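Local coordinates for hypothetical protein (Exiguobacterium sibiricum, PDB 2HKV) that is of unknown function but binds a nickel ion and probably belongs to the DinB family of helical proteins, at residues A47-R59 with L82-R96. Numbering follows the deposited sequence.
With NI (nickel (II) ion), chain B.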
loop_
_atom_site.group_PDB
_atom_site.type_symbol
_atom_site.label_atom_id
_atom_site.label_comp_id
_atom_site.label_asym_id
_atom_site.label_seq_id
_atom_site.Cartn_x
_atom_site.Cartn_y
_atom_site.Cartn_z
ATOM N N ALA A 47 10.877 -9.499 -4.380
ATOM C CA ALA A 47 11.503 -9.578 -3.078
ATOM C C ALA A 47 12.692 -8.665 -2.893
ATOM O O ALA A 47 12.790 -8.030 -1.861
ATOM C CB ALA A 47 11.870 -11.040 -2.703
ATOM N N VAL A 48 13.599 -8.592 -3.865
ATOM C CA VAL A 48 14.740 -7.694 -3.753
ATOM C C VAL A 48 14.294 -6.201 -3.711
ATOM O O VAL A 48 14.855 -5.401 -2.955
ATOM C CB VAL A 48 15.754 -7.906 -4.920
ATOM C CG1 VAL A 48 16.894 -6.880 -4.862
ATOM C CG2 VAL A 48 16.299 -9.348 -4.909
ATOM N N HIS A 49 13.334 -5.838 -4.555
ATOM C CA HIS A 49 12.830 -4.440 -4.626
ATOM C C HIS A 49 12.235 -4.101 -3.255
ATOM O O HIS A 49 12.529 -3.051 -2.688
ATOM C CB HIS A 49 11.819 -4.323 -5.782
ATOM C CG HIS A 49 11.185 -2.959 -5.979
ATOM N ND1 HIS A 49 11.907 -1.809 -6.149
ATOM C CD2 HIS A 49 9.879 -2.603 -6.147
ATOM C CE1 HIS A 49 11.083 -0.795 -6.387
ATOM N NE2 HIS A 49 9.832 -1.232 -6.338
ATOM N N LEU A 50 11.422 -5.009 -2.704
ATOM C CA LEU A 50 10.877 -4.829 -1.337
ATOM C C LEU A 50 11.976 -4.658 -0.248
ATOM O O LEU A 50 11.889 -3.791 0.653
ATOM C CB LEU A 50 10.001 -6.013 -0.983
ATOM C CG LEU A 50 8.521 -5.991 -1.329
ATOM C CD1 LEU A 50 7.968 -7.468 -1.317
ATOM C CD2 LEU A 50 7.756 -5.050 -0.350
ATOM N N ALA A 51 13.000 -5.490 -0.343
ATOM C CA ALA A 51 14.108 -5.473 0.609
ATOM C C ALA A 51 14.845 -4.123 0.626
ATOM O O ALA A 51 15.318 -3.708 1.684
ATOM C CB ALA A 51 15.111 -6.617 0.292
ATOM N N VAL A 52 14.980 -3.460 -0.534
ATOM C CA VAL A 52 15.756 -2.221 -0.622
ATOM C C VAL A 52 14.921 -0.934 -0.676
ATOM O O VAL A 52 15.460 0.166 -0.433
ATOM C CB VAL A 52 16.740 -2.216 -1.813
ATOM C CG1 VAL A 52 17.591 -3.462 -1.817
ATOM C CG2 VAL A 52 15.970 -2.080 -3.127
ATOM N N LEU A 53 13.616 -1.011 -0.923
ATOM C CA LEU A 53 12.971 0.221 -1.321
ATOM C C LEU A 53 12.869 1.292 -0.217
ATOM O O LEU A 53 12.758 2.490 -0.522
ATOM C CB LEU A 53 11.613 -0.029 -1.989
ATOM C CG LEU A 53 10.412 -0.557 -1.195
ATOM C CD1 LEU A 53 9.683 0.511 -0.247
ATOM C CD2 LEU A 53 9.413 -1.117 -2.242
ATOM N N LEU A 54 12.831 0.879 1.052
ATOM C CA LEU A 54 12.656 1.883 2.123
ATOM C C LEU A 54 13.869 2.796 2.151
ATOM O O LEU A 54 13.732 3.975 2.450
ATOM C CB LEU A 54 12.405 1.254 3.492
ATOM C CG LEU A 54 11.052 0.600 3.780
ATOM C CD1 LEU A 54 11.082 0.009 5.204
ATOM C CD2 LEU A 54 9.895 1.596 3.620
ATOM N N GLU A 55 15.043 2.272 1.793
ATOM C CA GLU A 55 16.278 3.076 1.753
ATOM C C GLU A 55 16.402 3.780 0.408
ATOM O O GLU A 55 16.690 4.973 0.355
ATOM C CB GLU A 55 17.469 2.177 2.077
ATOM C CG GLU A 55 18.815 2.783 1.901
ATOM C CD GLU A 55 19.952 1.919 2.427
ATOM O OE1 GLU A 55 19.713 0.897 3.125
ATOM O OE2 GLU A 55 21.120 2.268 2.128
ATOM N N ALA A 56 16.139 3.049 -0.680
ATOM C CA ALA A 56 16.196 3.575 -2.039
ATOM C C ALA A 56 15.359 4.826 -2.134
ATOM O O ALA A 56 15.833 5.873 -2.574
ATOM C CB ALA A 56 15.745 2.484 -3.128
ATOM N N ASP A 57 14.109 4.756 -1.681
ATOM C CA ASP A 57 13.252 5.908 -1.851
ATOM C C ASP A 57 13.770 7.102 -1.086
ATOM O O ASP A 57 13.619 8.225 -1.542
ATOM C CB ASP A 57 11.803 5.608 -1.434
ATOM C CG ASP A 57 11.066 4.673 -2.417
ATOM O OD1 ASP A 57 11.684 4.024 -3.335
ATOM O OD2 ASP A 57 9.818 4.532 -2.267
ATOM N N LEU A 58 14.342 6.892 0.086
ATOM C CA LEU A 58 14.789 8.022 0.882
ATOM C C LEU A 58 16.078 8.605 0.337
ATOM O O LEU A 58 16.282 9.802 0.454
ATOM C CB LEU A 58 14.916 7.645 2.370
ATOM C CG LEU A 58 13.568 7.401 3.095
ATOM C CD1 LEU A 58 13.818 7.196 4.555
ATOM C CD2 LEU A 58 12.612 8.529 2.896
ATOM N N ARG A 59 16.915 7.772 -0.272
ATOM C CA ARG A 59 18.101 8.242 -0.987
ATOM C C ARG A 59 17.719 9.081 -2.200
ATOM O O ARG A 59 18.306 10.169 -2.438
ATOM C CB ARG A 59 18.952 7.039 -1.417
ATOM C CG ARG A 59 19.681 6.370 -0.264
ATOM C CD ARG A 59 20.743 5.326 -0.661
ATOM N NE ARG A 59 21.388 4.830 0.556
ATOM C CZ ARG A 59 22.507 5.311 1.083
ATOM N NH1 ARG A 59 23.189 6.269 0.485
ATOM N NH2 ARG A 59 22.958 4.810 2.227
ATOM N N LEU A 82 18.256 -11.650 1.870
ATOM C CA LEU A 82 17.079 -10.790 1.689
ATOM C C LEU A 82 16.553 -10.260 2.988
ATOM O O LEU A 82 16.289 -9.062 3.097
ATOM C CB LEU A 82 15.970 -11.505 0.902
ATOM C CG LEU A 82 16.168 -11.458 -0.608
ATOM C CD1 LEU A 82 15.141 -12.320 -1.283
ATOM C CD2 LEU A 82 16.051 -10.014 -1.088
ATOM N N VAL A 83 16.382 -11.118 3.986
ATOM C CA VAL A 83 15.862 -10.630 5.267
ATOM C C VAL A 83 16.837 -9.637 5.874
ATOM O O VAL A 83 16.428 -8.574 6.349
ATOM C CB VAL A 83 15.529 -11.758 6.258
ATOM C CG1 VAL A 83 15.216 -11.169 7.651
ATOM C CG2 VAL A 83 14.355 -12.556 5.741
ATOM N N ASP A 84 18.118 -9.982 5.876
ATOM C CA ASP A 84 19.158 -9.106 6.408
ATOM C C ASP A 84 19.095 -7.757 5.740
ATOM O O ASP A 84 19.263 -6.735 6.396
ATOM C CB ASP A 84 20.551 -9.696 6.188
ATOM C CG ASP A 84 20.873 -10.843 7.147
ATOM O OD1 ASP A 84 20.080 -11.078 8.102
ATOM O OD2 ASP A 84 21.929 -11.503 6.947
ATOM N N ARG A 85 18.842 -7.765 4.433
ATOM C CA ARG A 85 18.754 -6.539 3.647
ATOM C C ARG A 85 17.534 -5.690 3.967
ATOM O O ARG A 85 17.648 -4.500 4.126
ATOM C CB ARG A 85 18.808 -6.859 2.125
ATOM C CG ARG A 85 19.067 -5.631 1.252
ATOM C CD ARG A 85 20.242 -4.870 1.852
ATOM N NE ARG A 85 20.681 -3.713 1.108
ATOM C CZ ARG A 85 20.333 -2.454 1.358
ATOM N NH1 ARG A 85 19.507 -2.116 2.378
ATOM N NH2 ARG A 85 20.836 -1.509 0.553
ATOM N N LEU A 86 16.374 -6.315 4.058
ATOM C CA LEU A 86 15.166 -5.660 4.537
ATOM C C LEU A 86 15.396 -4.969 5.926
ATOM O O LEU A 86 14.982 -3.804 6.189
ATOM C CB LEU A 86 14.051 -6.711 4.608
ATOM C CG LEU A 86 12.671 -6.299 5.152
ATOM C CD1 LEU A 86 12.092 -5.084 4.392
ATOM C CD2 LEU A 86 11.749 -7.542 5.098
ATOM N N ASP A 87 16.054 -5.687 6.820
ATOM C CA ASP A 87 16.313 -5.178 8.150
ATOM C C ASP A 87 17.169 -3.921 8.124
ATOM O O ASP A 87 16.940 -2.967 8.894
ATOM C CB ASP A 87 16.988 -6.252 9.013
ATOM C CG ASP A 87 16.035 -7.415 9.404
ATOM O OD1 ASP A 87 14.858 -7.442 8.975
ATOM O OD2 ASP A 87 16.479 -8.327 10.151
ATOM N N GLN A 88 18.190 -3.950 7.278
ATOM C CA GLN A 88 19.046 -2.805 7.057
ATOM C C GLN A 88 18.287 -1.602 6.525
ATOM O O GLN A 88 18.469 -0.486 7.011
ATOM C CB GLN A 88 20.116 -3.203 6.064
ATOM C CG GLN A 88 21.079 -2.139 5.683
ATOM C CD GLN A 88 22.207 -2.692 4.780
ATOM O OE1 GLN A 88 22.666 -3.848 4.940
ATOM N NE2 GLN A 88 22.642 -1.870 3.817
ATOM N N SER A 89 17.426 -1.835 5.521
ATOM C CA SER A 89 16.567 -0.782 4.962
ATOM C C SER A 89 15.610 -0.209 6.018
ATOM O O SER A 89 15.412 0.989 6.103
ATOM C CB SER A 89 15.778 -1.308 3.749
ATOM O OG SER A 89 16.693 -1.776 2.777
ATOM N N TRP A 90 15.044 -1.081 6.827
ATOM C CA TRP A 90 14.106 -0.654 7.881
ATOM C C TRP A 90 14.839 0.225 8.923
ATOM O O TRP A 90 14.292 1.199 9.422
ATOM C CB TRP A 90 13.462 -1.902 8.494
ATOM C CG TRP A 90 12.691 -1.752 9.707
ATOM C CD1 TRP A 90 12.787 -2.561 10.783
ATOM C CD2 TRP A 90 11.666 -0.792 10.010
ATOM N NE1 TRP A 90 11.909 -2.179 11.746
ATOM C CE2 TRP A 90 11.215 -1.081 11.311
ATOM C CE3 TRP A 90 11.104 0.304 9.335
ATOM C CZ2 TRP A 90 10.220 -0.339 11.946
ATOM C CZ3 TRP A 90 10.100 1.052 9.981
ATOM C CH2 TRP A 90 9.688 0.722 11.283
ATOM N N GLN A 91 16.086 -0.122 9.233
ATOM C CA GLN A 91 16.888 0.676 10.170
ATOM C C GLN A 91 17.183 2.058 9.595
ATOM O O GLN A 91 17.146 3.070 10.298
ATOM C CB GLN A 91 18.203 -0.041 10.496
ATOM C CG GLN A 91 18.969 0.623 11.623
ATOM C CD GLN A 91 18.141 0.665 12.900
ATOM O OE1 GLN A 91 17.693 -0.378 13.396
ATOM N NE2 GLN A 91 17.899 1.875 13.412
ATOM N N TYR A 92 17.474 2.101 8.299
ATOM C CA TYR A 92 17.786 3.340 7.631
ATOM C C TYR A 92 16.563 4.248 7.703
ATOM O O TYR A 92 16.678 5.460 8.025
ATOM C CB TYR A 92 18.129 3.057 6.169
ATOM C CG TYR A 92 18.632 4.244 5.398
ATOM C CD1 TYR A 92 17.741 5.158 4.857
ATOM C CD2 TYR A 92 19.993 4.464 5.220
ATOM C CE1 TYR A 92 18.170 6.256 4.144
ATOM C CE2 TYR A 92 20.444 5.560 4.481
ATOM C CZ TYR A 92 19.516 6.456 3.954
ATOM O OH TYR A 92 19.925 7.550 3.243
ATOM N N TYR A 93 15.420 3.652 7.381
ATOM C CA TYR A 93 14.147 4.361 7.418
ATOM C C TYR A 93 13.868 4.898 8.841
ATOM O O TYR A 93 13.466 6.042 9.012
ATOM C CB TYR A 93 13.023 3.456 6.930
ATOM C CG TYR A 93 11.625 4.125 6.843
ATOM C CD1 TYR A 93 10.746 4.112 7.929
ATOM C CD2 TYR A 93 11.199 4.751 5.669
ATOM C CE1 TYR A 93 9.491 4.687 7.841
ATOM C CE2 TYR A 93 9.935 5.340 5.577
ATOM C CZ TYR A 93 9.093 5.317 6.675
ATOM O OH TYR A 93 7.861 5.915 6.599
ATOM N N GLN A 94 14.047 4.055 9.838
ATOM C CA GLN A 94 13.747 4.474 11.208
ATOM C C GLN A 94 14.613 5.640 11.615
ATOM O O GLN A 94 14.167 6.559 12.311
ATOM C CB GLN A 94 13.954 3.341 12.194
ATOM C CG GLN A 94 12.914 2.271 12.113
ATOM C CD GLN A 94 13.201 1.178 13.104
ATOM O OE1 GLN A 94 13.714 0.103 12.750
ATOM N NE2 GLN A 94 12.930 1.460 14.364
ATOM N N ASP A 95 15.866 5.636 11.181
ATOM C CA ASP A 95 16.743 6.730 11.546
ATOM C C ASP A 95 16.318 8.046 10.892
ATOM O O ASP A 95 16.367 9.099 11.519
ATOM C CB ASP A 95 18.159 6.399 11.110
ATOM C CG ASP A 95 18.753 5.203 11.867
ATOM O OD1 ASP A 95 18.138 4.724 12.869
ATOM O OD2 ASP A 95 19.856 4.755 11.449
ATOM N N ARG A 96 15.910 7.982 9.624
ATOM C CA ARG A 96 15.410 9.170 8.914
ATOM C C ARG A 96 14.057 9.629 9.503
ATOM O O ARG A 96 13.731 10.834 9.576
ATOM C CB ARG A 96 15.303 8.906 7.410
ATOM C CG ARG A 96 16.654 8.652 6.696
ATOM C CD ARG A 96 17.823 9.247 7.441
ATOM N NE ARG A 96 19.130 8.940 6.863
ATOM C CZ ARG A 96 19.795 7.785 6.969
ATOM N NH1 ARG A 96 19.287 6.730 7.586
ATOM N NH2 ARG A 96 21.001 7.692 6.417
HETATM NI NI NI B . 8.234 -0.170 -6.890
HETATM O O HOH W 1 21.918 1.039 4.928
HETATM O O HOH W 2 8.280 -1.123 -8.931
HETATM O O HOH W 3 9.328 1.335 -7.812
#
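Glu-55 OE1 is gripped twice: across the contact it takes a salt-bridged hydrogen bond from Arg-85 NH1 at 3.1 Å, met from above the carboxylate plane, and a water that also links it to Gln-88 donates a second. Within its own helix, OE2 receives both NE and NH2 of Arg-59, approaching side-on, with NE at 3.0 Å on the anti lone pair. With CG anti to the backbone N (chi1 172°) and the chain extended beyond it, Glu-55 crosses the Tyr-92 ring: its CG makes a CH-pi contact over the face, 3.8 Å from the centroid, and the carboxylate stacks within 1° of parallel. Replacing this glutamate by alanine is likely to leave Arg-85 and Arg-59 without their common counter-charge and to strip the CH-pi partner from Tyr-92. One turn back, Ser-89 sits as a knob among Ala-51, Val-52, Leu-54 and Glu-55. The helix kinks here: Glu-55 N bonds only weakly to Val-52 O, and Ala-51 O, lacking that usual helical partner, accepts Ser-89 OG instead at 2.6 Å, in the carbonyl plane. Leu-82 CD2 lies against Ala-51 CB and Val-48 CG2, while Leu-54 CD2 and Leu-58 CD1 meet Tyr-93 CD2. The helices run nearly parallel, 20° apart; helix 4-26 packs against Trp-90 and Tyr-93, helix 66-73 touches Glu-55 and Arg-85, and helix 114-138 supplies His-124 and His-128, which bind nickel alongside His-49.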